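Local coordinates for regulatory protein (Pseudomonas aeruginosa, PDB 5J2Y) that binds promoter DNA as a helix-turn-helix repressor and acts as a global regulator in quorum sensing, at residues Met12-Ala16 with Leu58-Ile62; Gln27-Trp31 with Ser42-Asn46. The contacts are given in a common frame with arbitrary orientation. Residue numbers count along the deposited sequence, not the author numbering.

Interaction 1: residues Met12-Ala16 with Leu58-Ile62; sequences MAFRA and LHFYI
Both segments are alpha-helical: M12-A16 lies on helix 9-22 and L58-I62 on helix 52-62. Their axes run in roughly the same direction, 36° apart, and come within 10.6 Å. The closest CA pair is A16 with L58, at 7.0 Å. M12, a selenomethionine, and I62 lie at the centre of the contact. In its t, p, p rotamer the M12 side chain reaches L58, H59 and I62. M12 CG lies 3.8 Å from L58 CB, M12 SE 3.8 Å from I62 CD1, and M12 CE 3.5 Å from H59 CB and near the edge of the H59 ring. I62 is m, t, which brings I62 CD1 4.1 Å from A16 CA. L58, also m, t, places L58 CD2 4.0 Å from A16 CB. At the exposed border I62 CG2 lies over the R15 guanidinium, 3.6 Å from R15 NH2. The two helices flank the helix-turn-helix in sequence and pack over helix 27-32, A16 on F30 and L58 on W31. No hydrogen bond crosses, so this is apolar packing with polar groups at its border.

Interaction 2: residues Gln27-Trp31 with Ser42-Asn46; sequences QETFW and SRFEN. With nucleotides of chain C.
Two helices of a helix-turn-helix unit meet here and bind DNA together. Q27-W31 is the start of helix 27-32. S42-E45 lies on helix 38-45, and N46 follows it. The closest CA pair is Q27 with S42, at 7.1 Å.

Q27 comes first. Q27 N donates to OP2 of DT7 of chain C at 2.9 Å. The m, t side chain of Q27 extends to S42, where Q27 OE1 is 3.7 Å from S42 CB. Q27 NE2 donates to E45 OE1 at 3.1 Å. Q27 NE2 also donates to OP2 of DA8 of chain C at 3.0 Å. Q27 OE1 accepts a hydrogen bond from Q38 NE2. The same OP2 of DA8 of chain C accepts from S42 OG at 2.7 Å. N46 ND2 donates to S42 O at 3.1 Å. N46 ND2 also donates to OP1 of DA8 of chain C at 3.3 Å.

W31, one turn on, has chi1 near -71°. W31 NE1 donates to E45 OE2 at 2.9 Å, nearly straight. E45 is m, t and also forms a salt bridge with R20. W31 CZ3 lies 4.0 Å from F44 CD2. The rings meet obliquely, with planes at 57°.

The CA-to-CB bond of R43 points away from Q27-W31, and its guanidinium reads a base. R43 NH1 donates to O6 of DG10 of chain C at 2.8 Å. R43 NH2 donates to N7 of DG10 of chain C at 3.0 Å. This two-bond recognition of guanine fits helix 38-45 as the recognition helix.

Around the contact, F30 packs on A16 and R20 of helix 9-22, E45 touches K17 there, and W31 rests on L58 of helix 52-62.

How the interactions relate
The two contacts have centres 11 Å apart and touch directly. A13 CB of interaction 1 lies 3.1 Å from F44 O of interaction 2, and F14 CE1 lies 3.1 Å from E45 O. F30 of interaction 2 also packs on Y61 of interaction 1. Along the chain the order is 12-16, 27-31, 42-46, 58-62, so interaction 2 falls wholly between the two halves of interaction 1. Each contact pairs a different two of the first four helices. Interaction 1 joins helices 9-22 and 52-62. Interaction 2 joins 27-32 and 38-45 at the DNA. The DNA-binding pair thus packs against helices 9-22 and 52-62 in one compact domain.

Interaction 1: residues Met12-Ala16 with Leu58-Ile62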
HETATM    1  N   MSE A  12      -2.284  -5.224  -8.030  1.00 32.91           N
HETATM    2  CA  MSE A  12      -2.669  -4.335  -6.953  1.00 34.25           C
HETATM    3  C   MSE A  12      -1.528  -3.391  -6.596  1.00 33.10           C
HETATM    4  O   MSE A  12      -1.764  -2.197  -6.364  1.00 30.00           O
HETATM    5  CB  MSE A  12      -3.118  -5.205  -5.789  1.00 31.40           C
HETATM    6  CG  MSE A  12      -3.386  -4.328  -4.599  1.00 35.98           C
HETATM    7 SE   MSE A  12      -5.089  -3.361  -4.857  1.00 51.74          SE
HETATM    8  CE  MSE A  12      -6.236  -4.848  -4.352  1.00 41.56           C
ATOM      9  N   ALA A  13      -0.306  -3.910  -6.564  1.00 27.57           N
ATOM     10  CA  ALA A  13       0.827  -3.100  -6.189  1.00 32.61           C
ATOM     11  C   ALA A  13       1.019  -1.943  -7.157  1.00 35.60           C
ATOM     12  O   ALA A  13       1.268  -0.810  -6.734  1.00 33.61           O
ATOM     13  CB  ALA A  13       2.078  -3.944  -6.125  1.00 38.07           C
ATOM     14  N   PHE A  14       0.828  -2.212  -8.448  1.00 32.34           N
ATOM     15  CA  PHE A  14       0.892  -1.135  -9.437  1.00 33.21           C
ATOM     16  C   PHE A  14      -0.211  -0.100  -9.236  1.00 36.26           C
ATOM     17  O   PHE A  14       0.012   1.107  -9.414  1.00 38.16           O
ATOM     18  CB  PHE A  14       0.883  -1.705 -10.837  1.00 31.71           C
ATOM     19  CG  PHE A  14       1.997  -2.663 -11.078  1.00 30.70           C
ATOM     20  CD1 PHE A  14       3.264  -2.201 -11.396  1.00 31.70           C
ATOM     21  CD2 PHE A  14       1.802  -4.008 -10.924  1.00 32.66           C
ATOM     22  CE1 PHE A  14       4.290  -3.090 -11.648  1.00 31.63           C
ATOM     23  CE2 PHE A  14       2.826  -4.922 -11.138  1.00 33.98           C
ATOM     24  CZ  PHE A  14       4.080  -4.457 -11.500  1.00 33.69           C
ATOM     25  N   ARG A  15      -1.396  -0.566  -8.853  1.00 33.28           N
ATOM     26  CA  ARG A  15      -2.507   0.335  -8.589  1.00 37.64           C
ATOM     27  C   ARG A  15      -2.021   1.201  -7.439  1.00 36.25           C
ATOM     28  O   ARG A  15      -1.948   2.425  -7.548  1.00 37.44           O
ATOM     29  CB  ARG A  15      -3.756  -0.443  -8.183  1.00 42.90           C
ATOM     30  CG  ARG A  15      -4.757  -0.644  -9.310  1.00 50.95           C
ATOM     31  CD  ARG A  15      -6.187  -0.552  -8.801  1.00 60.52           C
ATOM     32  NE  ARG A  15      -6.705   0.812  -8.867  1.00 68.37           N
ATOM     33  CZ  ARG A  15      -7.882   1.188  -8.380  1.00 70.14           C
ATOM     34  NH1 ARG A  15      -8.273   2.451  -8.485  1.00 70.98           N
ATOM     35  NH2 ARG A  15      -8.672   0.302  -7.790  1.00 64.07           N
ATOM     36  N   ALA A  16      -1.674   0.540  -6.340  1.00 32.78           N
ATOM     37  CA  ALA A  16      -1.125   1.218  -5.154  1.00 33.49           C
ATOM     38  C   ALA A  16      -0.117   2.303  -5.487  1.00 32.61           C
ATOM     39  O   ALA A  16      -0.151   3.361  -4.895  1.00 34.66           O
ATOM     40  CB  ALA A  16      -0.485   0.211  -4.209  1.00 35.50           C
ATOM     41  N   LEU A  58      -4.380  -3.417   1.002  1.00 20.81           N
ATOM     42  CA  LEU A  58      -4.330  -2.421  -0.063  1.00 23.38           C
ATOM     43  C   LEU A  58      -5.701  -2.265  -0.696  1.00 23.54           C
ATOM     44  O   LEU A  58      -6.150  -1.139  -0.924  1.00 27.66           O
ATOM     45  CB  LEU A  58      -3.313  -2.768  -1.143  1.00 22.45           C
ATOM     46  CG  LEU A  58      -1.878  -2.591  -0.664  1.00 22.17           C
ATOM     47  CD1 LEU A  58      -0.968  -3.341  -1.583  1.00 22.27           C
ATOM     48  CD2 LEU A  58      -1.513  -1.110  -0.605  1.00 22.66           C
ATOM     49  N   HIS A  59      -6.374  -3.385  -0.903  1.00 24.95           N
ATOM     50  CA  HIS A  59      -7.749  -3.386  -1.431  1.00 27.73           C
ATOM     51  C   HIS A  59      -8.702  -2.488  -0.629  1.00 27.80           C
ATOM     52  O   HIS A  59      -9.308  -1.556  -1.151  1.00 27.21           O
ATOM     53  CB  HIS A  59      -8.316  -4.787  -1.480  1.00 27.00           C
ATOM     54  CG  HIS A  59      -9.738  -4.810  -1.906  1.00 33.00           C
ATOM     55  ND1 HIS A  59     -10.143  -4.514  -3.190  1.00 35.90           N
ATOM     56  CD2 HIS A  59     -10.866  -5.028  -1.198  1.00 35.78           C
ATOM     57  CE1 HIS A  59     -11.456  -4.599  -3.263  1.00 34.05           C
ATOM     58  NE2 HIS A  59     -11.919  -4.900  -2.064  1.00 35.62           N
ATOM     59  N   PHE A  60      -8.773  -2.734   0.659  1.00 26.89           N
ATOM     60  CA  PHE A  60      -9.692  -1.974   1.499  1.00 27.46           C
ATOM     61  C   PHE A  60      -9.314  -0.507   1.611  1.00 28.78           C
ATOM     62  O   PHE A  60     -10.181   0.360   1.775  1.00 30.06           O
ATOM     63  CB  PHE A  60      -9.780  -2.616   2.887  1.00 25.74           C
ATOM     64  CG  PHE A  60     -10.450  -3.955   2.868  1.00 28.98           C
ATOM     65  CD1 PHE A  60     -11.774  -4.083   2.396  1.00 29.77           C
ATOM     66  CD2 PHE A  60      -9.794  -5.097   3.330  1.00 29.69           C
ATOM     67  CE1 PHE A  60     -12.399  -5.322   2.378  1.00 29.12           C
ATOM     68  CE2 PHE A  60     -10.433  -6.335   3.326  1.00 29.50           C
ATOM     69  CZ  PHE A  60     -11.719  -6.451   2.849  1.00 28.73           C
ATOM     70  N   TYR A  61      -8.017  -0.242   1.557  1.00 26.22           N
ATOM     71  CA  TYR A  61      -7.524   1.126   1.592  1.00 26.78           C
ATOM     72  C   TYR A  61      -7.876   1.936   0.343  1.00 25.75           C
ATOM     73  O   TYR A  61      -8.364   3.051   0.423  1.00 28.66           O
ATOM     74  CB  TYR A  61      -6.003   1.121   1.746  1.00 23.76           C
ATOM     75  CG  TYR A  61      -5.397   2.497   1.857  1.00 22.78           C
ATOM     76  CD1 TYR A  61      -5.543   3.264   2.992  1.00 23.51           C
ATOM     77  CD2 TYR A  61      -4.656   3.034   0.800  1.00 24.68           C
ATOM     78  CE1 TYR A  61      -4.948   4.529   3.102  1.00 23.17           C
ATOM     79  CE2 TYR A  61      -4.080   4.285   0.893  1.00 24.09           C
ATOM     80  CZ  TYR A  61      -4.215   5.027   2.046  1.00 24.50           C
ATOM     81  OH  TYR A  61      -3.643   6.290   2.092  1.00 25.32           O
ATOM     82  N   ILE A  62      -7.573   1.368  -0.801  1.00 29.96           N
ATOM     83  CA  ILE A  62      -7.793   2.022  -2.087  1.00 32.87           C
ATOM     84  C   ILE A  62      -9.290   2.310  -2.347  1.00 33.27           C
ATOM     85  O   ILE A  62      -9.655   3.415  -2.756  1.00 34.72           O
ATOM     86  CB  ILE A  62      -7.155   1.169  -3.199  1.00 35.72           C
ATOM     87  CG1 ILE A  62      -5.658   1.409  -3.194  1.00 39.48           C
ATOM     88  CG2 ILE A  62      -7.690   1.533  -4.568  1.00 37.36           C
ATOM     89  CD1 ILE A  62      -4.877   0.271  -3.787  1.00 41.89           C
TER

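Interaction 2: residues Gln27-Trp31 with Ser42-Asn46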
ATOM      1  N   GLN A  27       7.474   6.415  -1.209  1.00 27.44           N
ATOM      2  CA  GLN A  27       7.309   5.035  -0.799  1.00 26.48           C
ATOM      3  C   GLN A  27       7.328   4.904   0.722  1.00 28.51           C
ATOM      4  O   GLN A  27       6.510   4.213   1.276  1.00 29.14           O
ATOM      5  CB  GLN A  27       8.413   4.157  -1.397  1.00 25.46           C
ATOM      6  CG  GLN A  27       8.268   3.973  -2.893  1.00 26.83           C
ATOM      7  CD  GLN A  27       9.374   3.116  -3.446  1.00 25.51           C
ATOM      8  OE1 GLN A  27      10.382   2.907  -2.789  1.00 24.77           O
ATOM      9  NE2 GLN A  27       9.175   2.592  -4.650  1.00 23.37           N
ATOM     10  N   GLU A  28       8.246   5.598   1.383  1.00 29.57           N
ATOM     11  CA  GLU A  28       8.351   5.527   2.845  1.00 32.20           C
ATOM     12  C   GLU A  28       7.048   5.959   3.466  1.00 33.03           C
ATOM     13  O   GLU A  28       6.539   5.293   4.373  1.00 29.52           O
ATOM     14  CB  GLU A  28       9.485   6.436   3.343  1.00 34.70           C
ATOM     15  CG  GLU A  28       9.679   6.576   4.871  1.00 43.14           C
ATOM     16  CD  GLU A  28       9.810   5.257   5.637  1.00 47.62           C
ATOM     17  OE1 GLU A  28      10.373   4.284   5.085  1.00 46.67           O
ATOM     18  OE2 GLU A  28       9.357   5.206   6.815  1.00 49.95           O
ATOM     19  N   THR A  29       6.520   7.088   2.972  1.00 32.36           N
ATOM     20  CA  THR A  29       5.341   7.711   3.564  1.00 31.51           C
ATOM     21  C   THR A  29       4.158   6.759   3.360  1.00 30.69           C
ATOM     22  O   THR A  29       3.464   6.407   4.275  1.00 32.75           O
ATOM     23  CB  THR A  29       5.054   9.102   2.925  1.00 33.38           C
ATOM     24  OG1 THR A  29       6.089  10.044   3.271  1.00 34.10           O
ATOM     25  CG2 THR A  29       3.761   9.664   3.409  1.00 32.60           C
ATOM     26  N   PHE A  30       3.996   6.292   2.140  1.00 29.95           N
ATOM     27  CA  PHE A  30       2.847   5.492   1.770  1.00 27.77           C
ATOM     28  C   PHE A  30       2.874   4.095   2.408  1.00 27.76           C
ATOM     29  O   PHE A  30       1.911   3.664   3.087  1.00 26.27           O
ATOM     30  CB  PHE A  30       2.809   5.385   0.262  1.00 26.14           C
ATOM     31  CG  PHE A  30       1.648   4.580  -0.253  1.00 27.58           C
ATOM     32  CD1 PHE A  30       0.395   5.162  -0.438  1.00 27.49           C
ATOM     33  CD2 PHE A  30       1.817   3.280  -0.575  1.00 26.47           C
ATOM     34  CE1 PHE A  30      -0.649   4.437  -0.936  1.00 26.84           C
ATOM     35  CE2 PHE A  30       0.783   2.545  -1.058  1.00 28.18           C
ATOM     36  CZ  PHE A  30      -0.464   3.105  -1.227  1.00 27.96           C
ATOM     37  N   TRP A  31       3.994   3.402   2.268  1.00 26.20           N
ATOM     38  CA  TRP A  31       4.034   2.022   2.733  1.00 26.18           C
ATOM     39  C   TRP A  31       4.101   1.853   4.252  1.00 25.93           C
ATOM     40  O   TRP A  31       3.622   0.851   4.790  1.00 23.16           O
ATOM     41  CB  TRP A  31       5.151   1.297   2.067  1.00 24.27           C
ATOM     42  CG  TRP A  31       4.853   1.078   0.700  1.00 23.96           C
ATOM     43  CD1 TRP A  31       5.312   1.799  -0.372  1.00 26.97           C
ATOM     44  CD2 TRP A  31       3.996   0.064   0.174  1.00 23.90           C
ATOM     45  NE1 TRP A  31       4.789   1.290  -1.545  1.00 26.19           N
ATOM     46  CE2 TRP A  31       3.992   0.215  -1.235  1.00 24.27           C
ATOM     47  CE3 TRP A  31       3.230  -0.962   0.757  1.00 22.20           C
ATOM     48  CZ2 TRP A  31       3.288  -0.620  -2.063  1.00 24.76           C
ATOM     49  CZ3 TRP A  31       2.509  -1.776  -0.050  1.00 24.32           C
ATOM     50  CH2 TRP A  31       2.536  -1.604  -1.473  1.00 27.92           C
ATOM     51  N   SER A  42       9.178  -0.998  -2.550  1.00 24.96           N
ATOM     52  CA  SER A  42       9.815  -0.908  -3.881  1.00 25.88           C
ATOM     53  C   SER A  42       9.711  -2.219  -4.612  1.00 25.21           C
ATOM     54  O   SER A  42       9.401  -2.267  -5.808  1.00 21.52           O
ATOM     55  CB  SER A  42      11.301  -0.562  -3.778  1.00 30.05           C
ATOM     56  OG  SER A  42      11.962  -0.716  -5.051  1.00 26.67           O
ATOM     57  N   ARG A  43       9.994  -3.299  -3.910  1.00 24.28           N
ATOM     58  CA  ARG A  43       9.926  -4.613  -4.566  1.00 26.74           C
ATOM     59  C   ARG A  43       8.491  -4.959  -4.971  1.00 29.13           C
ATOM     60  O   ARG A  43       8.279  -5.495  -6.054  1.00 32.09           O
ATOM     61  CB  ARG A  43      10.534  -5.672  -3.696  1.00 29.66           C
ATOM     62  CG  ARG A  43      12.019  -5.427  -3.444  1.00 30.63           C
ATOM     63  CD  ARG A  43      12.717  -6.562  -2.681  1.00 34.46           C
ATOM     64  NE  ARG A  43      14.021  -6.927  -3.283  1.00 39.95           N
ATOM     65  CZ  ARG A  43      15.219  -6.772  -2.715  1.00 45.67           C
ATOM     66  NH1 ARG A  43      15.344  -6.257  -1.501  1.00 53.51           N
ATOM     67  NH2 ARG A  43      16.315  -7.155  -3.364  1.00 52.01           N
ATOM     68  N   PHE A  44       7.493  -4.591  -4.159  1.00 25.23           N
ATOM     69  CA  PHE A  44       6.070  -4.849  -4.550  1.00 25.93           C
ATOM     70  C   PHE A  44       5.646  -4.063  -5.807  1.00 24.41           C
ATOM     71  O   PHE A  44       5.030  -4.586  -6.695  1.00 25.44           O
ATOM     72  CB  PHE A  44       5.104  -4.489  -3.404  1.00 23.05           C
ATOM     73  CG  PHE A  44       5.229  -5.367  -2.182  1.00 24.35           C
ATOM     74  CD1 PHE A  44       5.625  -6.689  -2.274  1.00 26.39           C
ATOM     75  CD2 PHE A  44       4.845  -4.889  -0.957  1.00 23.85           C
ATOM     76  CE1 PHE A  44       5.685  -7.494  -1.151  1.00 27.84           C
ATOM     77  CE2 PHE A  44       4.853  -5.695   0.171  1.00 26.39           C
ATOM     78  CZ  PHE A  44       5.291  -6.999   0.084  1.00 28.31           C
ATOM     79  N   GLU A  45       5.970  -2.783  -5.832  1.00 26.27           N
ATOM     80  CA  GLU A  45       5.648  -1.893  -6.953  1.00 27.73           C
ATOM     81  C   GLU A  45       6.310  -2.296  -8.284  1.00 29.95           C
ATOM     82  O   GLU A  45       5.944  -1.775  -9.332  1.00 35.56           O
ATOM     83  CB  GLU A  45       6.042  -0.460  -6.626  1.00 23.93           C
ATOM     84  CG  GLU A  45       5.166   0.201  -5.614  1.00 26.38           C
ATOM     85  CD  GLU A  45       5.552   1.630  -5.301  1.00 26.73           C
ATOM     86  OE1 GLU A  45       6.411   2.189  -6.028  1.00 30.62           O
ATOM     87  OE2 GLU A  45       4.986   2.196  -4.326  1.00 24.83           O
ATOM     88  N   ASN A  46       7.291  -3.185  -8.209  1.00 31.67           N
ATOM     89  CA  ASN A  46       7.997  -3.694  -9.360  1.00 34.42           C
ATOM     90  C   ASN A  46       7.762  -5.171  -9.567  1.00 36.59           C
ATOM     91  O   ASN A  46       8.525  -5.845 -10.258  1.00 35.32           O
ATOM     92  CB  ASN A  46       9.483  -3.360  -9.227  1.00 38.18           C
ATOM     93  CG  ASN A  46       9.763  -1.918  -9.586  1.00 38.92           C
ATOM     94  OD1 ASN A  46       9.849  -1.592 -10.758  1.00 45.25           O
ATOM     95  ND2 ASN A  46       9.840  -1.038  -8.590  1.00 41.33           N
TER
ATOM     96  P    DA C   8      12.008   1.867  -7.616  0.50 29.80           P
ATOM     97  OP1  DA C   8      11.474   1.767  -8.982  0.50 30.11           O
ATOM     98  OP2  DA C   8      11.195   1.415  -6.465  0.50 30.95           O
ATOM     99  O5'  DA C   8      13.401   1.094  -7.542  0.50 29.07           O
ATOM    100  C5'  DA C   8      14.588   1.717  -8.032  0.50 28.18           C
ATOM    101  C4'  DA C   8      15.781   0.790  -7.983  0.50 27.78           C
ATOM    102  O4'  DA C   8      16.507   1.002  -6.756  0.50 27.52           O
ATOM    103  C3'  DA C   8      15.519  -0.709  -8.041  0.50 30.04           C
ATOM    104  O3'  DA C   8      16.664  -1.216  -8.737  0.50 31.99           O
ATOM    105  C2'  DA C   8      15.471  -1.108  -6.572  0.50 28.71           C
ATOM    106  C1'  DA C   8      16.486  -0.163  -5.941  0.50 27.41           C
ATOM    107  N9   DA C   8      16.186   0.282  -4.591  0.50 26.10           N
ATOM    108  C8   DA C   8      14.985   0.720  -4.093  0.50 24.74           C
ATOM    109  N7   DA C   8      15.050   1.141  -2.853  0.50 24.66           N
ATOM    110  C5   DA C   8      16.390   0.996  -2.524  0.50 25.65           C
ATOM    111  C6   DA C   8      17.109   1.271  -1.352  0.50 25.45           C
ATOM    112  N6   DA C   8      16.558   1.774  -0.245  0.50 26.11           N
ATOM    113  N1   DA C   8      18.431   1.003  -1.351  0.50 26.06           N
ATOM    114  C2   DA C   8      18.985   0.502  -2.457  0.50 25.56           C
ATOM    115  N3   DA C   8      18.416   0.207  -3.622  0.50 26.86           N
ATOM    116  C4   DA C   8      17.104   0.485  -3.591  0.50 26.35           C
ATOM    117  P    DT C   7      10.022   7.548  -4.236  0.50 29.92           P
ATOM    118  OP1  DT C   7       8.924   7.672  -5.226  0.50 29.58           O
ATOM    119  OP2  DT C   7       9.698   7.214  -2.816  0.50 27.35           O
ATOM    120  O5'  DT C   7      11.088   6.517  -4.784  0.50 28.48           O
ATOM    121  C5'  DT C   7      11.550   6.592  -6.131  0.50 27.59           C
ATOM    122  C4'  DT C   7      12.550   5.491  -6.401  0.50 26.95           C
ATOM    123  O4'  DT C   7      13.707   5.641  -5.549  0.50 26.56           O
ATOM    124  C3'  DT C   7      12.055   4.059  -6.188  0.50 26.60           C
ATOM    125  O3'  DT C   7      12.420   3.377  -7.382  0.50 28.06           O
ATOM    126  C2'  DT C   7      12.853   3.564  -4.992  0.50 26.28           C
ATOM    127  C1'  DT C   7      14.130   4.355  -5.125  0.50 25.51           C
ATOM    128  N1   DT C   7      14.910   4.532  -3.890  0.50 24.30           N
ATOM    129  C2   DT C   7      16.240   4.203  -3.928  0.50 23.27           C
ATOM    130  O2   DT C   7      16.770   3.700  -4.903  0.50 26.20           O
ATOM    131  N3   DT C   7      16.928   4.463  -2.770  0.50 23.59           N
ATOM    132  C4   DT C   7      16.423   5.012  -1.606  0.50 23.43           C
ATOM    133  O4   DT C   7      17.160   5.188  -0.641  0.50 23.01           O
ATOM    134  C5   DT C   7      15.022   5.349  -1.643  0.50 22.22           C
ATOM    135  C7   DT C   7      14.387   5.937  -0.424  0.50 22.50           C
ATOM    136  C6   DT C   7      14.348   5.114  -2.774  0.50 23.32           C
ATOM    137  P    DG C  10      20.936  -7.287  -6.909  0.50 42.34           P
ATOM    138  OP1  DG C  10      21.343  -7.380  -8.315  0.50 44.15           O
ATOM    139  OP2  DG C  10      19.723  -8.026  -6.473  0.50 48.16           O
ATOM    140  O5'  DG C  10      22.124  -7.734  -5.952  0.50 45.17           O
ATOM    141  C5'  DG C  10      23.210  -6.842  -5.662  0.50 41.99           C
ATOM    142  C4'  DG C  10      23.866  -7.192  -4.346  0.50 41.52           C
ATOM    143  O4'  DG C  10      23.175  -6.535  -3.258  0.50 37.79           O
ATOM    144  C3'  DG C  10      23.921  -8.674  -3.972  0.50 41.36           C
ATOM    145  O3'  DG C  10      25.156  -8.847  -3.271  0.50 42.61           O
ATOM    146  C2'  DG C  10      22.728  -8.844  -3.050  0.50 39.29           C
ATOM    147  C1'  DG C  10      22.638  -7.490  -2.354  0.50 36.10           C
ATOM    148  N9   DG C  10      21.279  -7.069  -2.038  0.50 33.47           N
ATOM    149  C8   DG C  10      20.186  -7.134  -2.868  0.50 33.87           C
ATOM    150  N7   DG C  10      19.100  -6.663  -2.318  0.50 33.95           N
ATOM    151  C5   DG C  10      19.501  -6.259  -1.054  0.50 30.90           C
ATOM    152  C6   DG C  10      18.759  -5.669   0.003  0.50 31.28           C
ATOM    153  O6   DG C  10      17.557  -5.377   0.034  0.50 32.90           O
ATOM    154  N1   DG C  10      19.561  -5.410   1.108  0.50 30.32           N
ATOM    155  C2   DG C  10      20.901  -5.701   1.196  0.50 28.83           C
ATOM    156  N2   DG C  10      21.501  -5.383   2.348  0.50 27.29           N
ATOM    157  N3   DG C  10      21.602  -6.251   0.221  0.50 28.86           N
ATOM    158  C4   DG C  10      20.846  -6.496  -0.869  0.50 30.20           C
TER